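Local coordinates for protein saframycin Mx1 synthetase B (Legionella pneumophila subsp. pneumophila, PDB 3KXW) that belongs to the ANL superfamily of AMP-binding enzymes and holds 5'-O-[(S)-(dodecanoyloxy)(hydroxy)phosphoryl]adenosine in a pocket of this structure, at residues H219-I224 / T293-A298; N197-S202 / T333-G338. All blocks are in the same frame, centred on the assembly; numbering follows the deposited sequence.

Contact 1. Residues H219-I224 / T293-A298; sequences HDMGLI and TAFNGA. With 1ZZ (5'-O-[(S)-(dodecanoyloxy)(hydroxy)phosphoryl]adenosine), chain B.
Phe295 meets Met221, a selenomethionine in this crystal, by the edge of its ring. Met221 SE lies 3.8 Å from Phe295 CE2 and 5.1 Å from the ring centroid, 75° off the ring normal, which makes this an edge-on Met-aromatic contact in which the two side chains slide past each other in opposite directions. One face of the Phe295 ring is covered by the carbon chain of 1ZZ: C2 of 1ZZ lies over that face, offset toward the rim, 3.5 Å from Phe295 CE1. Phe295 thus separates two kinds of neighbour, selenium at the edge and ligand over a face.

Strand 293-296 runs parallel to strands 263-266 and 323-328 in a mixed sheet of the AMP-binding domain, and the first turn of helix 220-233 packs against it at the ligand pocket. Two residues on from Phe295, Gly297 turns its carbonyl O to the methyl of Met221, with Met221 CE 3.4 Å from Gly297 O. Gly297 has no side chain to obstruct 1ZZ, whose C8 passes close to its backbone.

Ala298 closes the series. The bend of Met221 at chi3 (57°) brings CE to 3.8 Å from Ala298 CB, while SE stays at the edge of the Phe295 ring and both atoms lie near Gly297 O. The same Ala298 CB comes within 3.2 Å of O1 of 1ZZ. It also lies beside CE1 of His219, the N-cap residue of helix 220-233, whose ring it approaches obliquely. His219 NE2 gives a weak hydrogen bond to the phosphate oxygen O4 of 1ZZ, 2.9 Å long and bent to 121° at the hydrogen.

Contact 2. Residues N197-S202 / T333-G338; sequences NKIFTS and TLLVTG. With 1ZZ (5'-O-[(S)-(dodecanoyloxy)(hydroxy)phosphoryl]adenosine), chain B.
Leu335 presses its CD2 methyl against the backbone of helix 189-202 as well as its side chains: Leu335 CD2 lies 3.9 Å from Ile199 CA and also touches the carbonyl O of Lys198. This is helix-on-strand packing within the AMP-binding domain, segment 197-202 of the helix running nearly parallel to strand 335-338, with 20° between their directions and 9.1 Å between the axes of the two short segments. The strand carries a classic beta bulge just beyond the leucine, where Val336 and Thr337 both face Tyr327 of the adjacent strand.

CG of Leu335 is anti to its backbone N (chi1 177°). Beyond it the two methyls part company. CD2 goes to the helix, where Ser202 CB adds a looser contact at 4.1 Å, while Leu335 CD1, set by chi2 (65°), stands 3.8 Å from C7 of 1ZZ. The CG1-CD1 branch of Ile199 meets both leucines. Ile199 CG1 lies 3.9 Å from Leu335 CB, the side chains crossing obliquely, and Ile199 CD1 reaches on to Leu334 CD2 at 3.7 Å, those two crossing at about a right angle. CG2 of Ile199 points instead to C3 of 1ZZ.

Lys198 NZ makes a salt bridge with Asp194, and the hydroxyl of Ser202 folds back on its own helix. Lys198 O is therefore gripped twice: Ser202 N and Ser202 OG reach it from opposite faces of the carbonyl plane, the OG bond being 2.8 Å long. In the loop just before the strand, Leu334 CD2 touches the chain of 1ZZ as well as Ile199, and Leu334 CD1 ends 3.5 Å from C11 of 1ZZ.

The centres of contacts 1 and 2 are about 10 Å apart, and contact 1 is nested inside the loop that contact 2 closes: the chain passes 197-202, 219-224, 293-298 and 333-338 in that order. Both reach the same mixed sheet, where strand 323-328 lies between strands 293-296 and 335-338. The contacts also touch directly, Asp220 CG lying 3.4 Å from Leu334 CD1, and Ile224 packs against the backbone of Thr333. Two helix-strand pairs from one AMP-binding domain thus share the enclosure of 1ZZ. The phosphate is approached from contact 1, whereas residues of both contacts line the carbon chain.

Contact 1. Residues H219-I224 / T293-A298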
loop_
_atom_site.group_PDB
_atom_site.type_symbol
_atom_site.label_atom_id
_atom_site.label_comp_id
_atom_site.label_asym_id
_atom_site.label_seq_id
_atom_site.Cartn_x
_atom_site.Cartn_y
_atom_site.Cartn_z
ATOM N N HIS A 219 0.807 4.918 1.740
ATOM C CA HIS A 219 0.587 3.575 2.281
ATOM C C HIS A 219 1.971 3.099 2.779
ATOM O O HIS A 219 2.995 3.489 2.230
ATOM C CB HIS A 219 0.044 2.680 1.165
ATOM C CG HIS A 219 -0.105 1.239 1.545
ATOM N ND1 HIS A 219 0.877 0.299 1.300
ATOM C CD2 HIS A 219 -1.123 0.577 2.145
ATOM C CE1 HIS A 219 0.465 -0.882 1.727
ATOM N NE2 HIS A 219 -0.743 -0.741 2.247
ATOM N N ASP A 220 1.998 2.298 3.838
ATOM C CA ASP A 220 3.253 1.803 4.402
ATOM C C ASP A 220 4.281 1.237 3.396
ATOM O O ASP A 220 5.441 1.594 3.457
ATOM C CB ASP A 220 3.000 0.799 5.534
ATOM C CG ASP A 220 2.111 -0.349 5.117
ATOM O OD1 ASP A 220 1.893 -0.526 3.891
ATOM O OD2 ASP A 220 1.645 -1.087 6.025
HETATM N N MSE A 221 3.869 0.373 2.480
HETATM C CA MSE A 221 4.826 -0.239 1.560
HETATM C C MSE A 221 5.618 0.767 0.711
HETATM O O MSE A 221 6.847 0.707 0.627
HETATM C CB MSE A 221 4.102 -1.240 0.655
HETATM C CG MSE A 221 4.978 -2.351 0.185
HETATM SE SE MSE A 221 3.950 -3.983 -0.341
HETATM C CE MSE A 221 2.824 -3.126 -1.664
ATOM N N GLY A 222 4.901 1.694 0.079
ATOM C CA GLY A 222 5.518 2.686 -0.785
ATOM C C GLY A 222 6.310 3.727 -0.001
ATOM O O GLY A 222 7.241 4.333 -0.538
ATOM N N LEU A 223 5.948 3.949 1.265
ATOM C CA LEU A 223 6.687 4.896 2.107
ATOM C C LEU A 223 7.882 4.203 2.785
ATOM O O LEU A 223 9.032 4.596 2.593
ATOM C CB LEU A 223 5.760 5.504 3.186
ATOM C CG LEU A 223 6.483 6.346 4.249
ATOM C CD1 LEU A 223 7.270 7.494 3.616
ATOM C CD2 LEU A 223 5.515 6.864 5.323
ATOM N N ILE A 224 7.601 3.154 3.561
ATOM C CA ILE A 224 8.637 2.554 4.407
ATOM C C ILE A 224 9.593 1.688 3.581
ATOM O O ILE A 224 10.804 1.801 3.687
ATOM C CB ILE A 224 8.004 1.764 5.564
ATOM C CG1 ILE A 224 7.191 2.732 6.472
ATOM C CG2 ILE A 224 9.059 0.990 6.354
ATOM C CD1 ILE A 224 6.443 2.006 7.554
ATOM N N THR A 293 14.458 -8.986 -7.522
ATOM C CA THR A 293 13.460 -9.126 -6.464
ATOM C C THR A 293 12.204 -8.363 -6.852
ATOM O O THR A 293 12.176 -7.127 -6.821
ATOM C CB THR A 293 13.955 -8.584 -5.128
ATOM O OG1 THR A 293 15.156 -9.261 -4.768
ATOM C CG2 THR A 293 12.899 -8.808 -4.029
ATOM N N ALA A 294 11.185 -9.110 -7.244
ATOM C CA ALA A 294 9.893 -8.531 -7.631
ATOM C C ALA A 294 8.952 -8.861 -6.493
ATOM O O ALA A 294 8.346 -9.954 -6.473
ATOM C CB ALA A 294 9.402 -9.154 -8.925
ATOM N N PHE A 295 8.849 -7.960 -5.510
ATOM C CA PHE A 295 8.102 -8.339 -4.307
ATOM C C PHE A 295 6.596 -8.238 -4.524
ATOM O O PHE A 295 6.125 -7.469 -5.368
ATOM C CB PHE A 295 8.576 -7.589 -3.057
ATOM C CG PHE A 295 8.337 -6.105 -3.116
ATOM C CD1 PHE A 295 9.337 -5.241 -3.546
ATOM C CD2 PHE A 295 7.114 -5.584 -2.720
ATOM C CE1 PHE A 295 9.109 -3.864 -3.605
ATOM C CE2 PHE A 295 6.880 -4.214 -2.773
ATOM C CZ PHE A 295 7.861 -3.359 -3.210
ATOM N N ASN A 296 5.866 -9.080 -3.807
ATOM C CA ASN A 296 4.439 -9.191 -3.965
ATOM C C ASN A 296 3.849 -9.304 -2.569
ATOM O O ASN A 296 3.938 -10.359 -1.938
ATOM C CB ASN A 296 4.118 -10.441 -4.790
ATOM C CG ASN A 296 2.655 -10.555 -5.138
ATOM O OD1 ASN A 296 1.815 -9.832 -4.603
ATOM N ND2 ASN A 296 2.333 -11.496 -6.022
ATOM N N GLY A 297 3.264 -8.211 -2.092
ATOM C CA GLY A 297 2.685 -8.162 -0.759
ATOM C C GLY A 297 1.603 -7.094 -0.653
ATOM O O GLY A 297 1.516 -6.222 -1.519
ATOM N N ALA A 298 0.833 -7.161 0.437
ATOM C CA ALA A 298 -0.196 -6.197 0.841
ATOM C C ALA A 298 -1.604 -6.746 0.636
ATOM O O ALA A 298 -2.591 -6.176 1.123
ATOM C CB ALA A 298 -0.030 -4.832 0.174
HETATM P P 1ZZ B . -1.516 -2.437 5.609
HETATM C C1 1ZZ B . 11.793 -2.574 -0.464
HETATM N N1 1ZZ B . -1.797 -8.546 3.632
HETATM O O1 1ZZ B . -0.019 -4.173 3.294
HETATM C C2 1ZZ B . 10.348 -3.087 -0.406
HETATM N N2 1ZZ B . 0.323 -8.921 3.030
HETATM O O2 1ZZ B . 0.043 -2.632 5.061
HETATM C C3 1ZZ B . 10.079 -3.911 0.860
HETATM N N3 1ZZ B . -2.786 -10.862 2.899
HETATM O O3 1ZZ B . -1.478 -2.071 7.009
HETATM C C4 1ZZ B . 8.571 -4.037 1.118
HETATM N N4 1ZZ B . -1.092 -12.270 1.921
HETATM O O4 1ZZ B . -2.209 -1.274 4.730
HETATM C C5 1ZZ B . 8.222 -5.187 2.077
HETATM N N5 1ZZ B . 1.172 -11.719 1.748
HETATM O O5 1ZZ B . -2.414 -3.824 5.382
HETATM C C6 1ZZ B . 6.693 -5.297 2.160
HETATM O O6 1ZZ B . -2.864 -6.395 4.259
HETATM C C7 1ZZ B . 5.981 -6.447 2.913
HETATM O O7 1ZZ B . -4.359 -8.412 5.731
HETATM C C8 1ZZ B . 4.446 -6.570 2.834
HETATM O O8 1ZZ B . -3.139 -7.280 7.565
HETATM C C9 1ZZ B . 3.812 -5.620 3.863
HETATM C C10 1ZZ B . 2.412 -5.094 3.467
HETATM C C11 1ZZ B . 2.029 -3.949 4.447
HETATM C C12 1ZZ B . 0.494 -3.887 4.555
HETATM C C13 1ZZ B . -1.968 -5.069 5.875
HETATM C C14 1ZZ B . -2.877 -6.071 5.522
HETATM C C15 1ZZ B . -2.663 -7.408 6.322
HETATM C C16 1ZZ B . -3.256 -8.336 5.592
HETATM C C17 1ZZ B . -2.864 -7.908 4.262
HETATM C C18 1ZZ B . -0.438 -8.037 3.556
HETATM C C19 1ZZ B . -0.544 -10.087 2.684
HETATM C C20 1ZZ B . -1.762 -9.871 3.087
HETATM C C21 1ZZ B . -2.490 -11.993 2.305
HETATM C C22 1ZZ B . -0.201 -11.434 2.083
#

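Contact 2. Residues N197-S202 / T333-G338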
loop_
_atom_site.group_PDB
_atom_site.type_symbol
_atom_site.label_atom_id
_atom_site.label_comp_id
_atom_site.label_asym_id
_atom_site.label_seq_id
_atom_site.Cartn_x
_atom_site.Cartn_y
_atom_site.Cartn_z
ATOM N N ASN A 197 16.045 -1.928 8.938
ATOM C CA ASN A 197 17.149 -2.884 8.974
ATOM C C ASN A 197 16.692 -4.280 8.553
ATOM O O ASN A 197 17.401 -5.000 7.839
ATOM C CB ASN A 197 17.751 -2.963 10.378
ATOM C CG ASN A 197 18.819 -4.050 10.486
ATOM O OD1 ASN A 197 19.836 -4.000 9.793
ATOM N ND2 ASN A 197 18.586 -5.031 11.351
ATOM N N LYS A 198 15.511 -4.666 9.006
ATOM C CA LYS A 198 14.973 -5.960 8.632
ATOM C C LYS A 198 14.739 -6.036 7.117
ATOM O O LYS A 198 15.035 -7.053 6.492
ATOM C CB LYS A 198 13.684 -6.253 9.389
ATOM C CG LYS A 198 13.920 -6.701 10.819
ATOM C CD LYS A 198 12.604 -6.692 11.591
ATOM C CE LYS A 198 12.702 -7.502 12.880
ATOM N NZ LYS A 198 13.708 -6.999 13.849
ATOM N N ILE A 199 14.230 -4.956 6.537
ATOM C CA ILE A 199 14.001 -4.888 5.090
ATOM C C ILE A 199 15.316 -4.923 4.301
ATOM O O ILE A 199 15.478 -5.722 3.363
ATOM C CB ILE A 199 13.197 -3.612 4.711
ATOM C CG1 ILE A 199 11.826 -3.623 5.408
ATOM C CG2 ILE A 199 13.056 -3.469 3.191
ATOM C CD1 ILE A 199 11.052 -2.302 5.296
ATOM N N PHE A 200 16.252 -4.053 4.666
ATOM C CA PHE A 200 17.554 -4.010 3.989
ATOM C C PHE A 200 18.224 -5.381 4.022
ATOM O O PHE A 200 18.807 -5.846 3.027
ATOM C CB PHE A 200 18.456 -2.948 4.633
ATOM C CG PHE A 200 19.740 -2.699 3.896
ATOM C CD1 PHE A 200 19.840 -1.653 2.983
ATOM C CD2 PHE A 200 20.855 -3.493 4.125
ATOM C CE1 PHE A 200 21.033 -1.411 2.304
ATOM C CE2 PHE A 200 22.052 -3.256 3.450
ATOM C CZ PHE A 200 22.141 -2.209 2.552
ATOM N N THR A 201 18.125 -6.033 5.168
ATOM C CA THR A 201 18.795 -7.308 5.365
ATOM C C THR A 201 18.097 -8.434 4.642
ATOM O O THR A 201 18.737 -9.208 3.920
ATOM C CB THR A 201 18.867 -7.657 6.843
ATOM O OG1 THR A 201 19.737 -6.730 7.485
ATOM C CG2 THR A 201 19.409 -9.053 7.022
ATOM N N SER A 202 16.784 -8.522 4.837
ATOM C CA SER A 202 15.995 -9.629 4.293
ATOM C C SER A 202 15.980 -9.593 2.759
ATOM O O SER A 202 15.979 -10.643 2.121
ATOM C CB SER A 202 14.570 -9.620 4.869
ATOM O OG SER A 202 14.587 -9.834 6.280
ATOM N N THR A 333 4.936 -1.946 11.658
ATOM C CA THR A 333 5.740 -1.055 10.844
ATOM C C THR A 333 5.639 -1.433 9.380
ATOM O O THR A 333 5.059 -0.698 8.596
ATOM C CB THR A 333 7.214 -0.944 11.340
ATOM O OG1 THR A 333 7.209 -0.466 12.690
ATOM C CG2 THR A 333 7.958 0.031 10.520
ATOM N N LEU A 334 6.169 -2.596 9.007
ATOM C CA LEU A 334 5.918 -3.073 7.652
ATOM C C LEU A 334 6.175 -4.556 7.538
ATOM O O LEU A 334 5.243 -5.344 7.601
ATOM C CB LEU A 334 6.749 -2.316 6.618
ATOM C CG LEU A 334 6.413 -2.665 5.156
ATOM C CD1 LEU A 334 5.020 -2.166 4.785
ATOM C CD2 LEU A 334 7.474 -2.057 4.246
ATOM N N LEU A 335 7.432 -4.938 7.373
ATOM C CA LEU A 335 7.747 -6.311 6.940
ATOM C C LEU A 335 7.743 -7.305 8.092
ATOM O O LEU A 335 8.472 -7.108 9.061
ATOM C CB LEU A 335 9.115 -6.324 6.241
ATOM C CG LEU A 335 9.667 -7.668 5.785
ATOM C CD1 LEU A 335 8.773 -8.305 4.678
ATOM C CD2 LEU A 335 11.119 -7.495 5.319
ATOM N N VAL A 336 6.962 -8.386 7.954
ATOM C CA VAL A 336 6.821 -9.427 8.990
ATOM C C VAL A 336 7.385 -10.765 8.527
ATOM O O VAL A 336 8.138 -11.401 9.263
ATOM C CB VAL A 336 5.340 -9.598 9.429
ATOM C CG1 VAL A 336 5.145 -10.792 10.404
ATOM C CG2 VAL A 336 4.862 -8.311 10.083
ATOM N N THR A 337 7.034 -11.184 7.309
ATOM C CA THR A 337 7.588 -12.423 6.747
ATOM C C THR A 337 8.062 -12.236 5.312
ATOM O O THR A 337 7.523 -11.421 4.581
ATOM C CB THR A 337 6.561 -13.612 6.762
ATOM O OG1 THR A 337 5.509 -13.382 5.815
ATOM C CG2 THR A 337 5.950 -13.786 8.127
ATOM N N GLY A 338 9.072 -13.013 4.921
ATOM C CA GLY A 338 9.565 -13.032 3.564
ATOM C C GLY A 338 10.591 -14.135 3.406
ATOM O O GLY A 338 11.204 -14.560 4.386
HETATM P P 1ZZ B . -1.516 -2.437 5.609
HETATM C C1 1ZZ B . 11.793 -2.574 -0.464
HETATM N N1 1ZZ B . -1.797 -8.546 3.632
HETATM O O1 1ZZ B . -0.019 -4.173 3.294
HETATM C C2 1ZZ B . 10.348 -3.087 -0.406
HETATM N N2 1ZZ B . 0.323 -8.921 3.030
HETATM O O2 1ZZ B . 0.043 -2.632 5.061
HETATM C C3 1ZZ B . 10.079 -3.911 0.860
HETATM N N3 1ZZ B . -2.786 -10.862 2.899
HETATM O O3 1ZZ B . -1.478 -2.071 7.009
HETATM C C4 1ZZ B . 8.571 -4.037 1.118
HETATM N N4 1ZZ B . -1.092 -12.270 1.921
HETATM O O4 1ZZ B . -2.209 -1.274 4.730
HETATM C C5 1ZZ B . 8.222 -5.187 2.077
HETATM N N5 1ZZ B . 1.172 -11.719 1.748
HETATM O O5 1ZZ B . -2.414 -3.824 5.382
HETATM C C6 1ZZ B . 6.693 -5.297 2.160
HETATM O O6 1ZZ B . -2.864 -6.395 4.259
HETATM C C7 1ZZ B . 5.981 -6.447 2.913
HETATM O O7 1ZZ B . -4.359 -8.412 5.731
HETATM C C8 1ZZ B . 4.446 -6.570 2.834
HETATM O O8 1ZZ B . -3.139 -7.280 7.565
HETATM C C9 1ZZ B . 3.812 -5.620 3.863
HETATM C C10 1ZZ B . 2.412 -5.094 3.467
HETATM C C11 1ZZ B . 2.029 -3.949 4.447
HETATM C C12 1ZZ B . 0.494 -3.887 4.555
HETATM C C13 1ZZ B . -1.968 -5.069 5.875
HETATM C C14 1ZZ B . -2.877 -6.071 5.522
HETATM C C15 1ZZ B . -2.663 -7.408 6.322
HETATM C C16 1ZZ B . -3.256 -8.336 5.592
HETATM C C17 1ZZ B . -2.864 -7.908 4.262
HETATM C C18 1ZZ B . -0.438 -8.037 3.556
HETATM C C19 1ZZ B . -0.544 -10.087 2.684
HETATM C C20 1ZZ B . -1.762 -9.871 3.087
HETATM C C21 1ZZ B . -2.490 -11.993 2.305
HETATM C C22 1ZZ B . -0.201 -11.434 2.083
#